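Methylmalonyl-CoA carboxyltransferase 12S subunit (Propionibacterium freudenreichii, PDB 1ON3) transfers the carboxyl group of methylmalonyl-CoA to the biotin of the 1.3S subunit, yielding propanoyl-CoA, and forms the hexameric core of transcarboxylase. Local coordinates at residues E[297-302]-E[493-498]; E[302-307]-E[320-325]; E[329-334]-E[364-369]; E[426-431]-E[484-489]. All blocks are in the same frame, centred on the assembly; numbering follows the deposited sequence. Where two conformers were deposited one is given.

Contact 1 (E[297-302]-E[493-498]); sequences AKIVDW and ADTRRK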
# COMPACT_ATOMS: atom_id res chain seq x y z
N ALA E 297 -20.26 -9.88 37.14
CA ALA E 297 -19.33 -10.17 38.23
C ALA E 297 -18.89 -11.62 38.27
O ALA E 297 -17.75 -11.93 38.61
CB ALA E 297 -19.94 -9.78 39.56
N LYS E 298 -19.80 -12.53 37.91
CA LYS E 298 -19.47 -13.95 37.92
C LYS E 298 -18.74 -14.46 36.69
O LYS E 298 -18.26 -15.60 36.69
CB LYS E 298 -20.73 -14.78 38.17
CG LYS E 298 -21.34 -14.51 39.53
CD LYS E 298 -22.54 -15.39 39.82
CE LYS E 298 -23.14 -15.02 41.17
NZ LYS E 298 -22.12 -15.04 42.27
N ILE E 299 -18.62 -13.65 35.65
CA ILE E 299 -17.94 -14.12 34.46
C ILE E 299 -16.61 -13.43 34.15
O ILE E 299 -15.79 -13.97 33.42
CB ILE E 299 -18.85 -14.06 33.22
CG1 ILE E 299 -19.24 -12.62 32.92
CG2 ILE E 299 -20.11 -14.88 33.48
CD1 ILE E 299 -20.03 -12.48 31.62
N VAL E 300 -16.39 -12.24 34.70
CA VAL E 300 -15.14 -11.53 34.44
C VAL E 300 -14.11 -11.81 35.53
O VAL E 300 -14.47 -12.16 36.66
CB VAL E 300 -15.36 -9.99 34.32
CG1 VAL E 300 -16.41 -9.71 33.26
CG2 VAL E 300 -15.80 -9.40 35.65
N ASP E 301 -12.83 -11.66 35.19
CA ASP E 301 -11.74 -11.92 36.14
C ASP E 301 -11.92 -11.21 37.47
O ASP E 301 -12.08 -10.00 37.53
CB ASP E 301 -10.39 -11.47 35.55
CG ASP E 301 -9.85 -12.42 34.49
OD1 ASP E 301 -8.68 -12.23 34.08
OD2 ASP E 301 -10.59 -13.34 34.07
N TRP E 302 -11.87 -11.98 38.55
CA TRP E 302 -11.98 -11.41 39.90
C TRP E 302 -13.27 -10.63 40.18
O TRP E 302 -13.38 -9.97 41.21
CB TRP E 302 -10.79 -10.49 40.17
CG TRP E 302 -9.50 -10.97 39.58
CD1 TRP E 302 -8.84 -10.43 38.52
CD2 TRP E 302 -8.72 -12.08 40.03
NE1 TRP E 302 -7.68 -11.14 38.27
CE2 TRP E 302 -7.58 -12.15 39.19
CE3 TRP E 302 -8.87 -13.01 41.06
CZ2 TRP E 302 -6.60 -13.13 39.35
CZ3 TRP E 302 -7.88 -13.98 41.22
CH2 TRP E 302 -6.77 -14.03 40.37
N ALA E 493 -24.07 -22.04 33.61
CA ALA E 493 -22.89 -22.23 34.44
C ALA E 493 -21.57 -22.19 33.67
O ALA E 493 -20.53 -21.92 34.26
CB ALA E 493 -23.00 -23.56 35.22
N ASP E 494 -21.61 -22.47 32.37
CA ASP E 494 -20.40 -22.48 31.54
C ASP E 494 -20.15 -21.17 30.78
O ASP E 494 -19.25 -21.11 29.95
CB ASP E 494 -20.46 -23.61 30.50
CG ASP E 494 -20.67 -24.99 31.12
OD1 ASP E 494 -20.09 -25.27 32.18
OD2 ASP E 494 -21.40 -25.81 30.53
N THR E 495 -20.94 -20.14 31.06
CA THR E 495 -20.79 -18.86 30.35
C THR E 495 -19.35 -18.32 30.28
O THR E 495 -18.86 -18.02 29.19
CB THR E 495 -21.71 -17.80 30.96
OG1 THR E 495 -23.06 -18.28 30.90
CG2 THR E 495 -21.62 -16.48 30.17
N ARG E 496 -18.68 -18.21 31.42
CA ARG E 496 -17.31 -17.70 31.41
C ARG E 496 -16.43 -18.52 30.48
O ARG E 496 -15.69 -17.96 29.66
CB ARG E 496 -16.73 -17.70 32.82
CG ARG E 496 -15.32 -17.08 32.92
CD ARG E 496 -14.89 -17.00 34.37
NE ARG E 496 -13.43 -17.00 34.54
CZ ARG E 496 -12.63 -15.96 34.32
NH1 ARG E 496 -13.13 -14.79 33.91
NH2 ARG E 496 -11.32 -16.10 34.52
N ARG E 497 -16.49 -19.85 30.58
CA ARG E 497 -15.68 -20.68 29.70
C ARG E 497 -15.99 -20.45 28.22
O ARG E 497 -15.08 -20.32 27.41
CB ARG E 497 -15.87 -22.17 30.02
CG ARG E 497 -15.08 -23.11 29.13
CD ARG E 497 -15.04 -24.51 29.73
NE ARG E 497 -16.35 -25.14 29.78
CZ ARG E 497 -16.94 -25.73 28.74
NH1 ARG E 497 -16.34 -25.75 27.56
NH2 ARG E 497 -18.14 -26.28 28.87
N LYS E 498 -17.27 -20.43 27.86
CA LYS E 498 -17.60 -20.21 26.45
C LYS E 498 -17.07 -18.86 25.94
O LYS E 498 -16.52 -18.78 24.84
CB LYS E 498 -19.11 -20.33 26.22
CG LYS E 498 -19.58 -21.73 25.78
CD LYS E 498 -19.14 -22.80 26.77
CE LYS E 498 -19.65 -24.20 26.39
NZ LYS E 498 -19.18 -24.67 25.04
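Arg496 sets its CG anti to the backbone N (chi1 -176°) and runs extended from CG to NE, a course that takes NE past Ile299 toward Asp301. Asp301 CG lies anti to its own carbonyl carbon, and the carboxylate meets the arginine side chain at about a right angle. Both terminal nitrogens close on a single oxygen: NH1 and NH2 of Arg496 each stand 2.9 Å from Asp301 OD2, in an end-on salt bridge. The carboxylate and guanidinium planes are turned 62° apart. Ile299 O lies in the guanidinium plane and accepts the other bond of Arg496 NH1, at 2.8 Å, with the donor above the carbonyl plane. The aliphatic part of the arginine runs close by the same carbonyl oxygen, Arg496 CG coming to 3.2 Å from Ile299 O. Beside this polar grip, Ile299 CG2 packs against Thr495 CG2 at 4.0 Å. Second-shell bonds hold both charged groups: Asp301 OD1 accepts from Gly325 N and Asn269 N, and OD2 also accepts from Asn324 N, while Arg496 NE donates to Asp271 O. A buried arginine from the first turn of helix 495-505 thus ties down the end of helix 293-299 and the turn after it, within the C-terminal carboxyltransferase domain of the ClpP/crotonase superfamily.

Contact 2 (E[302-307]-E[320-325]); sequences WGDYLE and FARVNG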
# COMPACT_ATOMS: atom_id res chain seq x y z
N TRP E 302 -11.87 -11.98 38.55
CA TRP E 302 -11.98 -11.41 39.90
C TRP E 302 -13.27 -10.63 40.18
O TRP E 302 -13.38 -9.97 41.21
CB TRP E 302 -10.79 -10.49 40.17
CG TRP E 302 -9.50 -10.97 39.58
CD1 TRP E 302 -8.84 -10.43 38.52
CD2 TRP E 302 -8.72 -12.08 40.03
NE1 TRP E 302 -7.68 -11.14 38.27
CE2 TRP E 302 -7.58 -12.15 39.19
CE3 TRP E 302 -8.87 -13.01 41.06
CZ2 TRP E 302 -6.60 -13.13 39.35
CZ3 TRP E 302 -7.88 -13.98 41.22
CH2 TRP E 302 -6.77 -14.03 40.37
N GLY E 303 -14.24 -10.70 39.27
CA GLY E 303 -15.48 -9.96 39.45
C GLY E 303 -15.25 -8.46 39.29
O GLY E 303 -16.12 -7.64 39.61
N ASP E 304 -14.09 -8.11 38.77
CA ASP E 304 -13.71 -6.71 38.60
C ASP E 304 -14.17 -6.08 37.29
O ASP E 304 -14.02 -6.66 36.22
CB ASP E 304 -12.18 -6.58 38.73
CG ASP E 304 -11.70 -5.15 38.62
OD1 ASP E 304 -11.02 -4.82 37.63
OD2 ASP E 304 -12.00 -4.36 39.53
N TYR E 305 -14.73 -4.88 37.39
CA TYR E 305 -15.15 -4.16 36.20
C TYR E 305 -15.21 -2.68 36.51
O TYR E 305 -15.41 -2.27 37.65
CB TYR E 305 -16.51 -4.68 35.66
CG TYR E 305 -17.70 -4.56 36.60
CD1 TYR E 305 -18.03 -5.59 37.48
CD2 TYR E 305 -18.49 -3.41 36.62
CE1 TYR E 305 -19.12 -5.48 38.36
CE2 TYR E 305 -19.58 -3.28 37.49
CZ TYR E 305 -19.89 -4.32 38.35
OH TYR E 305 -20.96 -4.18 39.22
N LEU E 306 -14.99 -1.87 35.48
CA LEU E 306 -15.04 -0.42 35.64
C LEU E 306 -16.20 0.03 34.77
O LEU E 306 -16.11 -0.01 33.54
CB LEU E 306 -13.74 0.22 35.14
CG LEU E 306 -13.78 1.75 35.09
CD1 LEU E 306 -13.90 2.31 36.50
CD2 LEU E 306 -12.53 2.28 34.40
N GLU E 307 -17.31 0.42 35.39
CA GLU E 307 -18.48 0.83 34.63
C GLU E 307 -18.32 2.23 34.03
O GLU E 307 -17.89 3.15 34.73
CB GLU E 307 -19.73 0.77 35.52
CG GLU E 307 -21.00 0.51 34.74
CD GLU E 307 -22.25 0.40 35.61
OE1 GLU E 307 -22.14 0.05 36.81
OE2 GLU E 307 -23.35 0.64 35.07
N PHE E 320 -15.79 -1.85 31.31
CA PHE E 320 -14.54 -2.48 30.92
C PHE E 320 -14.27 -3.58 31.94
O PHE E 320 -14.54 -3.42 33.14
CB PHE E 320 -13.38 -1.48 30.96
CG PHE E 320 -13.34 -0.54 29.80
CD1 PHE E 320 -13.42 0.84 30.00
CD2 PHE E 320 -13.19 -1.01 28.50
CE1 PHE E 320 -13.33 1.73 28.91
CE2 PHE E 320 -13.10 -0.14 27.42
CZ PHE E 320 -13.17 1.23 27.62
N ALA E 321 -13.74 -4.70 31.48
CA ALA E 321 -13.41 -5.80 32.37
C ALA E 321 -12.34 -6.62 31.70
O ALA E 321 -11.82 -6.24 30.65
CB ALA E 321 -14.64 -6.66 32.62
N ARG E 322 -12.03 -7.76 32.30
CA ARG E 322 -11.03 -8.62 31.71
C ARG E 322 -11.43 -10.08 31.78
O ARG E 322 -12.12 -10.52 32.72
CB ARG E 322 -9.68 -8.43 32.41
CG ARG E 322 -8.97 -7.13 32.05
CD ARG E 322 -7.66 -7.00 32.78
NE ARG E 322 -7.06 -5.68 32.58
CZ ARG E 322 -7.15 -4.67 33.44
NH1 ARG E 322 -7.81 -4.80 34.58
NH2 ARG E 322 -6.57 -3.52 33.14
N VAL E 323 -11.04 -10.83 30.76
CA VAL E 323 -11.29 -12.26 30.74
C VAL E 323 -9.92 -12.86 30.45
O VAL E 323 -9.32 -12.59 29.42
CB VAL E 323 -12.30 -12.67 29.64
CG1 VAL E 323 -12.46 -14.19 29.65
CG2 VAL E 323 -13.66 -12.01 29.92
N ASN E 324 -9.42 -13.66 31.39
CA ASN E 324 -8.10 -14.27 31.25
C ASN E 324 -7.05 -13.17 31.04
O ASN E 324 -6.12 -13.32 30.25
CB ASN E 324 -8.08 -15.24 30.07
CG ASN E 324 -9.03 -16.43 30.27
OD1 ASN E 324 -9.48 -17.02 29.29
ND2 ASN E 324 -9.31 -16.78 31.52
N GLY E 325 -7.23 -12.05 31.75
CA GLY E 325 -6.30 -10.93 31.65
C GLY E 325 -6.45 -9.99 30.48
O GLY E 325 -5.82 -8.94 30.44
O HOH W 1 -12.15 -8.15 35.24
O HOH W 2 -10.25 -6.38 35.60
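Asp304 OD1 stands at the edge of the Arg322 guanidinium, near its plane, yet 4.4 Å from Arg322 NH1 and so beyond a salt bridge. Water 2 fills in for a direct bond, donating to Asp304 OD1 at 2.7 Å and accepting from Arg322 NH1 at 3.1 Å. Each charged group has a firmer partner elsewhere: OD1 pairs with Lys250, and Arg322 NH2 donates to Ser253 OG while the guanidinium makes a cation-pi contact with Phe254. The contact is one end of a beta hairpin, strand 305-308 turning back along strand 316-323 at the border of the mixed sheet. Leu306 and Phe320 form its hydrogen-bonded antiparallel pair, Leu306 N reaching Phe320 O at 2.8 Å and Phe320 N reaching Leu306 O at 2.9 Å. Two residues along from this pair, water 1 donates to Asp304 O and accepts from Arg322 N. Tyr305 places CG between its backbone N and carbonyl carbon (chi1 60°); the rest of the side chain leads away from the partner strand, toward Arg293 and Ile296 of helix 293-299, while CB stays 4.1 Å from Ala321 CB. Leu306 and Phe320 point to the face covered by Leu251 of helix 241-253, and the Phe320 ring meets that of Phe353 with planes at about 55°.

Contact 3 (E[329-334]-E[364-369]); sequences GIVANQ and LVQLVD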
# COMPACT_ATOMS: atom_id res chain seq x y z
N GLY E 329 -14.81 -5.09 26.49
CA GLY E 329 -15.85 -4.11 26.76
C GLY E 329 -17.16 -4.89 26.80
O GLY E 329 -17.49 -5.62 25.86
N ILE E 330 -17.92 -4.73 27.88
CA ILE E 330 -19.19 -5.45 28.02
C ILE E 330 -20.36 -4.50 27.84
O ILE E 330 -20.37 -3.42 28.41
CB ILE E 330 -19.28 -6.13 29.41
CG1 ILE E 330 -18.17 -7.18 29.54
CG2 ILE E 330 -20.66 -6.75 29.61
CD1 ILE E 330 -18.09 -7.85 30.86
N VAL E 331 -21.33 -4.91 27.02
CA VAL E 331 -22.54 -4.13 26.74
C VAL E 331 -23.67 -5.07 27.13
O VAL E 331 -23.82 -6.15 26.54
CB VAL E 331 -22.62 -3.78 25.24
CG1 VAL E 331 -23.85 -2.90 24.96
CG2 VAL E 331 -21.34 -3.04 24.80
N ALA E 332 -24.46 -4.67 28.11
CA ALA E 332 -25.51 -5.53 28.63
C ALA E 332 -26.80 -4.79 28.98
O ALA E 332 -26.77 -3.70 29.56
CB ALA E 332 -24.97 -6.26 29.87
N ASN E 333 -27.94 -5.38 28.64
CA ASN E 333 -29.21 -4.74 28.98
C ASN E 333 -29.47 -4.92 30.48
O ASN E 333 -29.05 -5.92 31.07
CB ASN E 333 -30.35 -5.34 28.17
CG ASN E 333 -30.02 -5.44 26.69
OD1 ASN E 333 -29.76 -6.53 26.17
ND2 ASN E 333 -30.01 -4.30 26.02
N GLN E 334 -30.17 -3.96 31.08
CA GLN E 334 -30.46 -3.99 32.52
C GLN E 334 -31.97 -4.17 32.76
O GLN E 334 -32.71 -3.20 32.87
CB GLN E 334 -29.98 -2.68 33.15
CG GLN E 334 -30.13 -2.58 34.67
CD GLN E 334 -29.34 -3.64 35.40
OE1 GLN E 334 -29.70 -4.82 35.40
NE2 GLN E 334 -28.24 -3.23 36.03
N LEU E 364 -15.60 -6.97 22.13
CA LEU E 364 -16.89 -6.60 22.66
C LEU E 364 -17.73 -7.81 23.03
O LEU E 364 -17.97 -8.69 22.20
CB LEU E 364 -17.64 -5.75 21.62
CG LEU E 364 -17.10 -4.31 21.52
CD1 LEU E 364 -17.41 -3.72 20.16
CD2 LEU E 364 -17.66 -3.48 22.64
N VAL E 365 -18.19 -7.83 24.28
CA VAL E 365 -19.01 -8.92 24.80
C VAL E 365 -20.38 -8.38 25.17
O VAL E 365 -20.50 -7.46 25.98
CB VAL E 365 -18.35 -9.55 26.05
CG1 VAL E 365 -19.25 -10.65 26.63
CG2 VAL E 365 -16.98 -10.12 25.68
N GLN E 366 -21.41 -8.95 24.56
CA GLN E 366 -22.80 -8.55 24.80
C GLN E 366 -23.55 -9.58 25.65
O GLN E 366 -23.40 -10.79 25.44
CB GLN E 366 -23.57 -8.39 23.48
CG GLN E 366 -23.16 -7.20 22.60
CD GLN E 366 -21.72 -7.30 22.13
OE1 GLN E 366 -20.91 -6.42 22.42
NE2 GLN E 366 -21.39 -8.36 21.39
N LEU E 367 -24.34 -9.09 26.60
CA LEU E 367 -25.19 -9.93 27.44
C LEU E 367 -26.59 -9.40 27.13
O LEU E 367 -26.93 -8.26 27.46
CB LEU E 367 -24.86 -9.77 28.92
CG LEU E 367 -23.43 -10.14 29.30
CD1 LEU E 367 -23.26 -9.95 30.82
CD2 LEU E 367 -23.11 -11.58 28.88
N VAL E 368 -27.40 -10.23 26.47
CA VAL E 368 -28.72 -9.82 26.01
C VAL E 368 -29.98 -10.28 26.74
O VAL E 368 -30.17 -11.47 26.99
CB VAL E 368 -28.88 -10.19 24.51
CG1 VAL E 368 -30.20 -9.64 23.96
CG2 VAL E 368 -27.71 -9.65 23.69
N ASP E 369 -30.82 -9.30 27.06
CA ASP E 369 -32.12 -9.52 27.69
C ASP E 369 -32.87 -8.22 27.41
O ASP E 369 -33.00 -7.37 28.28
CB ASP E 369 -31.99 -9.75 29.19
CG ASP E 369 -33.28 -10.28 29.80
OD1 ASP E 369 -34.30 -10.28 29.08
OD2 ASP E 369 -33.27 -10.70 30.98
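Val331 sits at the middle of a regular parallel ladder, its N bonded to Val365 O at 2.9 Å and its O accepting from Leu367 N at 3.0 Å. Val365 N to Gly329 O, at 2.8 Å, is the rung before, and Asn333 N to Leu367 O, longer at 3.3 Å, the rung after. There the side chain takes over: Asn333 CG lies anti to the carbonyl carbon (chi1 -48°), and OD1 accepts a nearly straight bond from Asp369 N at 3.1 Å, in the place a strand carbonyl would fill. An alanine at Asn333 would probably leave Asp369 N without this acceptor and let the two strand ends part more easily. Side chains pair along both faces. Ala332 CB and Leu367 CB touch at 3.6 Å, next to Ile330 and Val365, whereas Val331 and Gln366 lie side by side on the other face, pointing the same way. The two strands flank helix 344-359 in sequence as a beta-alpha-beta unit, and that helix covers the Val331 face through Phe353, with Val354 and Cys357 packed on Leu364. Helix 293-299 covers the other face, Ile296 touching both Ile330 and Leu367. Farther out, Tyr395 OH and Thr404 OG1 hold the amide of Gln366, and Asp369 OD2 is fixed by a salt bridge to Arg408 and a hydrogen bond from Tyr290 OH.

Contact 4 (E[426-431]-E[484-489]); sequences DAVYAW and GQVDDV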
# COMPACT_ATOMS: atom_id res chain seq x y z
N ASP E 426 -18.96 -12.88 16.15
CA ASP E 426 -18.14 -14.03 15.78
C ASP E 426 -18.61 -15.31 16.46
O ASP E 426 -18.46 -16.41 15.92
CB ASP E 426 -16.69 -13.76 16.11
CG ASP E 426 -16.15 -12.59 15.35
OD1 ASP E 426 -15.98 -12.71 14.12
OD2 ASP E 426 -15.91 -11.54 15.97
N ALA E 427 -19.17 -15.18 17.66
CA ALA E 427 -19.69 -16.32 18.40
C ALA E 427 -20.93 -15.88 19.14
O ALA E 427 -20.94 -14.81 19.76
CB ALA E 427 -18.64 -16.85 19.40
N VAL E 428 -21.99 -16.69 19.08
CA VAL E 428 -23.22 -16.34 19.77
C VAL E 428 -23.71 -17.55 20.58
O VAL E 428 -23.78 -18.66 20.04
CB VAL E 428 -24.33 -15.91 18.79
CG1 VAL E 428 -25.55 -15.49 19.55
CG2 VAL E 428 -23.84 -14.75 17.90
N TYR E 429 -24.03 -17.34 21.85
CA TYR E 429 -24.52 -18.45 22.67
C TYR E 429 -25.86 -18.10 23.28
O TYR E 429 -26.11 -16.95 23.64
CB TYR E 429 -23.55 -18.79 23.80
CG TYR E 429 -22.15 -19.04 23.34
CD1 TYR E 429 -21.20 -18.03 23.41
CD2 TYR E 429 -21.80 -20.25 22.74
CE1 TYR E 429 -19.92 -18.22 22.89
CE2 TYR E 429 -20.50 -20.45 22.22
CZ TYR E 429 -19.58 -19.41 22.30
OH TYR E 429 -18.32 -19.54 21.75
N ALA E 430 -26.72 -19.11 23.40
CA ALA E 430 -28.04 -18.91 24.00
C ALA E 430 -28.14 -19.69 25.31
O ALA E 430 -27.74 -20.86 25.39
CB ALA E 430 -29.12 -19.40 23.04
N TRP E 431 -28.63 -19.03 26.36
CA TRP E 431 -28.85 -19.71 27.63
C TRP E 431 -30.14 -20.46 27.35
O TRP E 431 -30.81 -20.17 26.35
CB TRP E 431 -29.06 -18.71 28.76
CG TRP E 431 -27.78 -18.24 29.41
CD1 TRP E 431 -26.52 -18.27 28.87
CD2 TRP E 431 -27.65 -17.65 30.70
NE1 TRP E 431 -25.61 -17.74 29.76
CE2 TRP E 431 -26.28 -17.35 30.89
CE3 TRP E 431 -28.56 -17.35 31.72
CZ2 TRP E 431 -25.81 -16.77 32.07
CZ3 TRP E 431 -28.08 -16.76 32.89
CH2 TRP E 431 -26.71 -16.48 33.05
N GLY E 484 -29.08 -21.75 13.15
CA GLY E 484 -27.70 -21.31 13.13
C GLY E 484 -27.48 -19.90 13.65
O GLY E 484 -26.38 -19.35 13.51
N GLN E 485 -28.52 -19.31 14.25
CA GLN E 485 -28.41 -17.96 14.80
C GLN E 485 -27.56 -17.95 16.07
O GLN E 485 -27.11 -16.90 16.52
CB GLN E 485 -29.80 -17.37 15.00
CG GLN E 485 -30.47 -17.14 13.64
CD GLN E 485 -31.74 -16.33 13.71
OE1 GLN E 485 -31.88 -15.44 14.55
NE2 GLN E 485 -32.66 -16.60 12.79
N VAL E 486 -27.36 -19.13 16.66
CA VAL E 486 -26.49 -19.25 17.83
C VAL E 486 -25.58 -20.46 17.59
O VAL E 486 -25.99 -21.43 16.95
CB VAL E 486 -27.27 -19.44 19.18
CG1 VAL E 486 -28.17 -18.24 19.45
CG2 VAL E 486 -28.04 -20.74 19.18
N ASP E 487 -24.34 -20.38 18.07
CA ASP E 487 -23.38 -21.47 17.93
C ASP E 487 -23.86 -22.70 18.70
O ASP E 487 -23.66 -23.84 18.26
CB ASP E 487 -22.02 -21.10 18.54
CG ASP E 487 -21.27 -20.03 17.76
OD1 ASP E 487 -21.91 -19.14 17.18
OD2 ASP E 487 -20.02 -20.08 17.77
N ASP E 488 -24.48 -22.47 19.84
CA ASP E 488 -24.88 -23.56 20.72
C ASP E 488 -25.82 -23.04 21.81
O ASP E 488 -25.93 -21.83 22.01
CB ASP E 488 -23.60 -24.10 21.37
CG ASP E 488 -23.80 -25.41 22.11
OD1 ASP E 488 -22.87 -25.80 22.85
OD2 ASP E 488 -24.84 -26.06 21.94
N VAL E 489 -26.51 -23.96 22.49
CA VAL E 489 -27.38 -23.59 23.61
C VAL E 489 -26.53 -24.08 24.77
O VAL E 489 -26.07 -25.22 24.77
CB VAL E 489 -28.73 -24.35 23.58
CG1 VAL E 489 -29.60 -23.93 24.77
CG2 VAL E 489 -29.46 -24.05 22.27
O HOH W 3 -18.18 -19.26 16.26
O HOH W 4 -18.47 -21.17 19.64
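Val428 and Val486 meet where the mixed sheet ends within the chain, with short strand 488-489 laid parallel to strand 427-430. Packing is tight on this side. The two valines cross at about a right angle, their CG1 atoms 3.8 Å apart, and Val486 CG1 also reaches Ala430 CB at 3.9 Å. Ala481 of helix 477-482, which ends in a Schellman motif at Gly484, backs Val486. Pairing is less regular than in a continuous ladder: Asp487 N binds Val428 O at 2.7 Å, and Ala430 N donates to Asp488 O at 3.2 Å. Between these bonds Asp487 points at the strand and completes a two-way grip on Val428, whose N donates to Asp487 OD1 at 3.1 Å from well above the carboxylate plane (71°). Arg421 forms a salt bridge with the same oxygen. A leucine in place of Asp487 would probably leave Val428 N without its acceptor and Arg421 without this countercharge. The other carboxylate oxygen belongs to a looser, hydrated part, although the residues there are buried. Asp487 OD2 accepts from two waters, and water 3 leads on to Asp426 O. Neighbouring subunits also bind here: Arg23 of a second subunit pairs with Asp488 OD2, and Gln485 NE2 donates to Ile148 O of a third. The Tyr429 ring comes obliquely to this region, CE2 lying 4.0 Å from Asp487 CB, and water 4 sits 2.7 Å from Tyr429 OH.

Contacts 2, 3 and 4 belong to one mixed sheet, contact 2 at one border, contact 3 inside it and contact 4 at the opposite border; contact 1 holds the helices packed against it and, along the chain, encloses the other three. Contact 3 is fully buried and rests on regular backbone bonds with apolar cover. Contact 2, only partly buried, uses waters where its strands diverge. Contact 4 is buried too, but with help from other subunits, and mixes carboxylate, water and valine packing. Contact 1 relies on a buried ion pair. The backbone N of Asp301 bonds to Arg322 O of contact 2, and Val300 packs on Ile330 of contact 3.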